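Local coordinates for protein alanine racemase (Acinetobacter baumannii, PDB 4QHR) that belongs to the alanine racemase family, whose members combine an N-terminal TIM-barrel domain with a C-terminal domain built mainly of beta strands, at residues V269-G274 with V320-N325; L293-G298 with A306-N311. One frame throughout, in Å; residues are numbered along the deposited sequence.

Interaction 1: residues V269-G274 with V320-N325; sequences VSIGYG and VELWGN
Leu322 and Ile271 reach toward each other tip to tip, and the leucine fork does the touching. At the root of Leu322, CB points toward 269-274 and carries CG anti to the carbonyl carbon (chi1 -55°); from CG the two methyls reach Ile271. CD1 enters between the two branches of Ile271: it sits 3.7 Å from Ile271 CG1 and 3.8 Å from Ile271 CG2, with the branch point Ile271 CB close behind. The other methyl, Leu322 CD2, meets the same Ile271 CG2 at 3.8 Å. The bulk of isoleucine begins at its CB, close to the backbone, where the leucine methyls meet it.

A lighter pair stands at the other end. Val269 CG2 and Val320 CG2 face each other at 4.1 Å, short side chains whose closest approach is between these methyls. No hydrogen bond crosses between the segments, so contact is purely apolar, and all four residues are buried.

An inverse gamma turn centred on Ser270, closed by a weak bond from Ile271 N to Val269 O, separates the two apolar residues of 269-274, while Ser270 OG is hydrogen-bonded to Gln3 O. Val269 also leans on Ala238, the residue to which Val320 is bonded through the backbone. In 320-325, Leu322 and Trp323 both lie opposite Phe236, forming a classic beta bulge where the strand turns a corner. Strands 264-269 and 319-321 each pair with the long strand 234-246, and valine, isoleucine and leucine pack between them as apolar side chains between strands of one mixed sheet, as in the beta-rich C-terminal domain of this family.

Interaction 2: residues L293-G298 with A306-N311; sequences LCPVVG and AIDVTN
Val297 turns its CG1 anti to the carbonyl carbon (chi1 -62°), and its two methyls therefore divide their work: CG1 lies 4.0 Å from Asp308 CB, whereas CG2 rests 3.9 Å from Ala306 CB. Asp308 in turn extends its carboxylate away from its own amide nitrogen (chi1 176°). Its CB is lapped by the proline ring, Pro295 CG lying 3.8 Å away, and OD1 is left to its own segment. That oxygen accepts from Thr310 N, which approaches on the anti side and well out of the carboxylate plane, in an Asx turn; Thr310 OG1 also donates to it, through the syn lone pair. Two donors thus hold the carboxylate, a role suited to aspartate where a strand gives way to a loop.

The segments include most of the two arms of a beta hairpin, strands 292-297 and 305-308; the directions of the short stretches 293-297 and 306-308 differ by 139°, a strong twist for antiparallel neighbours. Asp308 N donates to Pro295 O at 2.9 Å, nearly straight along the C=O axis; Val297 N reaches Ala306 O at 2.8 Å from above the carbonyl plane. Proline has no N-H to give but serves here through its carbonyl. Between these bonds Val296 and Ile307 form a non-hydrogen-bonded pair, their side chains directed to the face that also meets Val287. Near the hairpin's loop, water 1 accepts from Ala306 N at 2.8 Å and lies 3.0 Å from Val297 O.

The two contacts meet directly: Val269 CG2 of interaction 1 packs 3.6 Å from Ile307 CD1 of interaction 2, although their centres are about 13 Å apart. Strand 305-308 joins them, since it pairs with strand 264-269 along one edge and with strand 292-297 along the other, and strand 319-321 follows it in the chain. Val287 is a shared neighbour, touching Val320 and Leu322 as well as Val296 and Ile307. Both interactions belong to the C-terminal domain, whereas Lys34, modified with a pyridoxal phosphate group, falls in the N-terminal one. Beyond its apolar contact, segment 269-274 runs on to Tyr273, which packs against Tyr341 of the second subunit; no other chain touches interaction 2.

Interaction 1: residues V269-G274 with V320-N325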
ATOM      1  N   VAL A 269      13.607  -9.713   9.021  1.00  9.15           N
ATOM      2  CA  VAL A 269      12.818  -8.704   9.677  1.00  8.73           C
ATOM      3  C   VAL A 269      11.338  -8.904   9.353  1.00  8.02           C
ATOM      4  O   VAL A 269      10.995  -9.269   8.226  1.00  8.19           O
ATOM      5  CB  VAL A 269      13.242  -7.311   9.182  1.00  9.13           C
ATOM      6  CG1 VAL A 269      12.364  -6.241   9.771  1.00  9.02           C
ATOM      7  CG2 VAL A 269      14.703  -7.051   9.564  1.00  9.23           C
ATOM      8  N   SER A 270      10.472  -8.613  10.318  1.00  7.30           N
ATOM      9  CA  SER A 270       9.072  -8.828  10.174  1.00  6.77           C
ATOM     10  C   SER A 270       8.365  -7.644   9.484  1.00  6.43           C
ATOM     11  O   SER A 270       7.471  -7.036  10.054  1.00  6.36           O
ATOM     12  CB  SER A 270       8.410  -9.102  11.524  1.00  6.57           C
ATOM     13  OG  SER A 270       8.614  -8.025  12.459  1.00  6.47           O
ATOM     14  N   ILE A 271       8.754  -7.381   8.257  1.00  6.00           N
ATOM     15  CA  ILE A 271       7.983  -6.462   7.399  1.00  5.87           C
ATOM     16  C   ILE A 271       8.124  -6.894   5.967  1.00  5.86           C
ATOM     17  O   ILE A 271       9.164  -7.483   5.615  1.00  6.03           O
ATOM     18  CB  ILE A 271       8.493  -5.042   7.572  1.00  5.84           C
ATOM     19  CG1 ILE A 271       7.356  -4.068   7.354  1.00  5.93           C
ATOM     20  CG2 ILE A 271       9.657  -4.714   6.602  1.00  5.84           C
ATOM     21  CD1 ILE A 271       6.383  -4.037   8.508  1.00  5.93           C
ATOM     22  N   GLY A 272       7.108  -6.611   5.132  1.00  5.65           N
ATOM     23  CA  GLY A 272       7.250  -6.813   3.691  1.00  5.66           C
ATOM     24  C   GLY A 272       6.217  -6.000   2.950  1.00  5.63           C
ATOM     25  O   GLY A 272       5.581  -5.108   3.547  1.00  5.83           O
ATOM     26  N   TYR A 273       5.993  -6.308   1.679  1.00  5.65           N
ATOM     27  CA  TYR A 273       5.098  -5.484   0.902  1.00  5.62           C
ATOM     28  C   TYR A 273       3.668  -5.654   1.290  1.00  5.49           C
ATOM     29  O   TYR A 273       2.879  -4.793   0.962  1.00  5.47           O
ATOM     30  CB  TYR A 273       5.295  -5.572  -0.620  1.00  5.66           C
ATOM     31  CG  TYR A 273       5.043  -6.962  -1.171  1.00  5.68           C
ATOM     32  CD1 TYR A 273       3.777  -7.431  -1.408  1.00  5.76           C
ATOM     33  CD2 TYR A 273       6.125  -7.793  -1.491  1.00  5.81           C
ATOM     34  CE1 TYR A 273       3.567  -8.720  -1.935  1.00  5.74           C
ATOM     35  CE2 TYR A 273       5.938  -9.030  -2.022  1.00  5.71           C
ATOM     36  CZ  TYR A 273       4.678  -9.501  -2.207  1.00  5.91           C
ATOM     37  OH  TYR A 273       4.573 -10.805  -2.700  1.00  6.02           O
ATOM     38  N   GLY A 274       3.344  -6.732   2.017  1.00  5.73           N
ATOM     39  CA  GLY A 274       2.020  -6.926   2.604  1.00  5.75           C
ATOM     40  C   GLY A 274       1.713  -5.982   3.740  1.00  5.80           C
ATOM     41  O   GLY A 274       0.527  -5.847   4.139  1.00  5.58           O
ATOM     42  N   VAL A 320      13.965  -2.412  14.248  1.00 10.70           N
ATOM     43  CA  VAL A 320      14.504  -2.039  12.954  1.00  9.98           C
ATOM     44  C   VAL A 320      13.612  -0.924  12.357  1.00  9.84           C
ATOM     45  O   VAL A 320      12.375  -1.094  12.296  1.00 10.10           O
ATOM     46  CB  VAL A 320      14.474  -3.245  11.996  1.00  9.87           C
ATOM     47  CG1 VAL A 320      14.923  -2.864  10.582  1.00  9.54           C
ATOM     48  CG2 VAL A 320      15.358  -4.359  12.542  1.00 10.12           C
ATOM     49  N   GLU A 321      14.228   0.193  11.986  1.00  9.53           N
ATOM     50  CA  GLU A 321      13.518   1.326  11.438  1.00  9.68           C
ATOM     51  C   GLU A 321      13.522   1.284   9.920  1.00  9.77           C
ATOM     52  O   GLU A 321      14.592   1.309   9.283  1.00  9.82           O
ATOM     53  CB  GLU A 321      14.141   2.637  11.932  1.00  9.59           C
ATOM     54  CG  GLU A 321      13.502   3.886  11.307  1.00  9.62           C
ATOM     55  CD  GLU A 321      14.160   5.167  11.835  1.00 10.06           C
ATOM     56  OE1 GLU A 321      14.497   5.166  13.044  1.00 11.06           O
ATOM     57  OE2 GLU A 321      14.378   6.115  11.058  1.00  9.39           O
ATOM     58  N   LEU A 322      12.331   1.245   9.322  1.00  9.77           N
ATOM     59  CA  LEU A 322      12.216   1.224   7.872  1.00  9.26           C
ATOM     60  C   LEU A 322      12.232   2.631   7.330  1.00  9.26           C
ATOM     61  O   LEU A 322      12.880   2.913   6.333  1.00  9.09           O
ATOM     62  CB  LEU A 322      10.986   0.459   7.466  1.00  9.86           C
ATOM     63  CG  LEU A 322      11.083  -0.909   8.127  1.00 10.42           C
ATOM     64  CD1 LEU A 322       9.712  -1.405   8.386  1.00 10.91           C
ATOM     65  CD2 LEU A 322      11.994  -1.834   7.328  1.00 10.22           C
ATOM     66  N   TRP A 323      11.565   3.546   8.011  1.00  8.63           N
ATOM     67  CA  TRP A 323      11.844   4.936   7.830  1.00  8.40           C
ATOM     68  C   TRP A 323      11.368   5.694   9.023  1.00  8.65           C
ATOM     69  O   TRP A 323      10.562   5.170   9.817  1.00  8.34           O
ATOM     70  CB  TRP A 323      11.218   5.464   6.538  1.00  8.61           C
ATOM     71  CG  TRP A 323       9.725   5.331   6.366  1.00  8.20           C
ATOM     72  CD1 TRP A 323       8.749   6.125   6.934  1.00  8.39           C
ATOM     73  CD2 TRP A 323       9.056   4.472   5.459  1.00  8.10           C
ATOM     74  NE1 TRP A 323       7.513   5.748   6.453  1.00  8.23           N
ATOM     75  CE2 TRP A 323       7.685   4.732   5.556  1.00  8.00           C
ATOM     76  CE3 TRP A 323       9.489   3.458   4.593  1.00  7.94           C
ATOM     77  CZ2 TRP A 323       6.735   4.031   4.809  1.00  8.06           C
ATOM     78  CZ3 TRP A 323       8.538   2.767   3.855  1.00  8.10           C
ATOM     79  CH2 TRP A 323       7.177   3.081   3.966  1.00  8.09           C
ATOM     80  N   GLY A 324      11.899   6.904   9.190  1.00  8.80           N
ATOM     81  CA  GLY A 324      11.586   7.753  10.335  1.00  8.89           C
ATOM     82  C   GLY A 324      12.654   8.842  10.477  1.00  9.35           C
ATOM     83  O   GLY A 324      13.019   9.481   9.515  1.00  9.46           O
ATOM     84  N   ASN A 325      13.155   9.070  11.681  1.00 10.09           N
ATOM     85  CA  ASN A 325      14.175  10.125  11.843  1.00 10.92           C
ATOM     86  C   ASN A 325      15.608   9.721  11.428  1.00 10.82           C
ATOM     87  O   ASN A 325      16.467  10.605  11.222  1.00 11.31           O
ATOM     88  CB  ASN A 325      14.220  10.584  13.276  1.00 11.34           C
ATOM     89  CG  ASN A 325      13.029  11.398  13.665  1.00 11.76           C
ATOM     90  OD1 ASN A 325      12.136  10.928  14.411  1.00 12.64           O
ATOM     91  ND2 ASN A 325      12.986  12.602  13.181  1.00 11.88           N
TER

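Interaction 2: residues L293-G298 with A306-N311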
ATOM      1  N   LEU A 293      23.217   2.021   9.543  1.00 17.12           N
ATOM      2  CA  LEU A 293      22.433   1.770   8.352  1.00 16.93           C
ATOM      3  C   LEU A 293      22.873   0.427   7.880  1.00 16.92           C
ATOM      4  O   LEU A 293      24.103   0.208   7.785  1.00 15.71           O
ATOM      5  CB  LEU A 293      22.715   2.833   7.286  1.00 17.39           C
ATOM      6  CG  LEU A 293      22.146   4.179   7.704  1.00 18.38           C
ATOM      7  CD1 LEU A 293      22.660   5.329   6.822  1.00 19.48           C
ATOM      8  CD2 LEU A 293      20.617   4.162   7.716  1.00 18.26           C
ATOM      9  N   CYS A 294      21.907  -0.468   7.595  1.00 15.60           N
ATOM     10  CA  CYS A 294      22.149  -1.818   7.131  1.00 15.26           C
ATOM     11  C   CYS A 294      21.439  -2.084   5.810  1.00 14.40           C
ATOM     12  O   CYS A 294      20.230  -1.820   5.694  1.00 13.12           O
ATOM     13  CB  CYS A 294      21.643  -2.831   8.157  1.00 16.85           C
ATOM     14  SG  CYS A 294      22.362  -2.575   9.772  1.00 19.19           S
ATOM     15  N   PRO A 295      22.167  -2.614   4.807  1.00 13.21           N
ATOM     16  CA  PRO A 295      21.540  -2.847   3.534  1.00 12.32           C
ATOM     17  C   PRO A 295      20.488  -3.966   3.547  1.00 11.48           C
ATOM     18  O   PRO A 295      20.624  -4.981   4.248  1.00 11.11           O
ATOM     19  CB  PRO A 295      22.705  -3.238   2.618  1.00 12.81           C
ATOM     20  CG  PRO A 295      23.790  -3.657   3.487  1.00 13.26           C
ATOM     21  CD  PRO A 295      23.590  -2.999   4.816  1.00 13.58           C
ATOM     22  N   VAL A 296      19.415  -3.722   2.799  1.00 10.57           N
ATOM     23  CA  VAL A 296      18.396  -4.716   2.524  1.00  9.96           C
ATOM     24  C   VAL A 296      18.977  -5.611   1.412  1.00 10.03           C
ATOM     25  O   VAL A 296      19.486  -5.111   0.408  1.00  9.78           O
ATOM     26  CB  VAL A 296      17.078  -4.035   2.068  1.00  9.79           C
ATOM     27  CG1 VAL A 296      16.029  -5.059   1.715  1.00  9.88           C
ATOM     28  CG2 VAL A 296      16.585  -3.046   3.104  1.00  9.94           C
ATOM     29  N   VAL A 297      18.926  -6.925   1.598  1.00  9.99           N
ATOM     30  CA  VAL A 297      19.568  -7.850   0.678  1.00 10.28           C
ATOM     31  C   VAL A 297      18.590  -8.822   0.085  1.00 10.54           C
ATOM     32  O   VAL A 297      17.681  -9.338   0.793  1.00 10.27           O
ATOM     33  CB  VAL A 297      20.757  -8.616   1.296  1.00 10.38           C
ATOM     34  CG1 VAL A 297      21.808  -7.597   1.703  1.00 10.59           C
ATOM     35  CG2 VAL A 297      20.382  -9.456   2.510  1.00 10.39           C
ATOM     36  N   GLY A 298      18.753  -9.063  -1.205  1.00 10.19           N
ATOM     37  CA  GLY A 298      17.848  -9.968  -1.930  1.00 11.10           C
ATOM     38  C   GLY A 298      16.440  -9.364  -2.020  1.00 11.53           C
ATOM     39  O   GLY A 298      16.216  -8.237  -1.638  1.00 10.90           O
ATOM     40  N   ALA A 306      15.209  -9.345   4.260  1.00  8.09           N
ATOM     41  CA  ALA A 306      16.513  -9.728   4.783  1.00  8.33           C
ATOM     42  C   ALA A 306      17.460  -8.513   4.769  1.00  8.98           C
ATOM     43  O   ALA A 306      17.436  -7.715   3.825  1.00  8.69           O
ATOM     44  CB  ALA A 306      17.088 -10.868   3.968  1.00  8.45           C
ATOM     45  N   ILE A 307      18.277  -8.388   5.819  1.00  9.91           N
ATOM     46  CA  ILE A 307      19.234  -7.319   5.966  1.00 11.25           C
ATOM     47  C   ILE A 307      20.606  -7.903   6.308  1.00 11.88           C
ATOM     48  O   ILE A 307      20.711  -8.962   6.968  1.00 10.29           O
ATOM     49  CB  ILE A 307      18.789  -6.287   7.020  1.00 12.90           C
ATOM     50  CG1 ILE A 307      18.677  -6.914   8.370  1.00 14.12           C
ATOM     51  CG2 ILE A 307      17.408  -5.663   6.662  1.00 12.72           C
ATOM     52  CD1 ILE A 307      18.110  -5.942   9.368  1.00 15.88           C
ATOM     53  N   ASP A 308      21.642  -7.230   5.824  1.00 12.53           N
ATOM     54  CA  ASP A 308      23.007  -7.581   6.156  1.00 13.44           C
ATOM     55  C   ASP A 308      23.360  -6.917   7.471  1.00 13.93           C
ATOM     56  O   ASP A 308      23.460  -5.698   7.533  1.00 14.16           O
ATOM     57  CB  ASP A 308      23.936  -7.112   5.039  1.00 13.73           C
ATOM     58  CG  ASP A 308      25.393  -7.341   5.350  1.00 14.64           C
ATOM     59  OD1 ASP A 308      25.704  -7.990   6.345  1.00 12.84           O
ATOM     60  OD2 ASP A 308      26.224  -6.863   4.532  1.00 15.52           O
ATOM     61  N   VAL A 309      23.562  -7.737   8.502  1.00 15.07           N
ATOM     62  CA  VAL A 309      23.888  -7.258   9.833  1.00 16.57           C
ATOM     63  C   VAL A 309      25.320  -7.602  10.222  1.00 19.29           C
ATOM     64  O   VAL A 309      25.677  -7.479  11.387  1.00 21.69           O
ATOM     65  CB  VAL A 309      22.923  -7.776  10.911  1.00 15.68           C
ATOM     66  CG1 VAL A 309      21.554  -7.120  10.714  1.00 15.48           C
ATOM     67  CG2 VAL A 309      22.819  -9.300  10.930  1.00 15.19           C
ATOM     68  N   THR A 310      26.121  -8.024   9.263  1.00 21.14           N
ATOM     69  CA  THR A 310      27.520  -8.367   9.532  1.00 23.39           C
ATOM     70  C   THR A 310      28.205  -7.329  10.449  1.00 25.86           C
ATOM     71  O   THR A 310      28.815  -7.707  11.466  1.00 27.20           O
ATOM     72  CB  THR A 310      28.304  -8.600   8.224  1.00 23.52           C
ATOM     73  OG1 THR A 310      27.614  -9.585   7.449  1.00 22.75           O
ATOM     74  CG2 THR A 310      29.738  -9.129   8.548  1.00 24.09           C
ATOM     75  N   ASN A 311      28.038  -6.041  10.149  1.00 26.75           N
ATOM     76  CA  ASN A 311      28.736  -4.966  10.881  1.00 28.38           C
ATOM     77  C   ASN A 311      28.014  -4.390  12.104  1.00 29.40           C
ATOM     78  O   ASN A 311      28.509  -3.443  12.678  1.00 28.02           O
ATOM     79  CB  ASN A 311      29.034  -3.809   9.897  1.00 28.99           C
TER
HETATM   80  O   HOH W   1      14.982  -8.495   1.648  1.00 13.48           O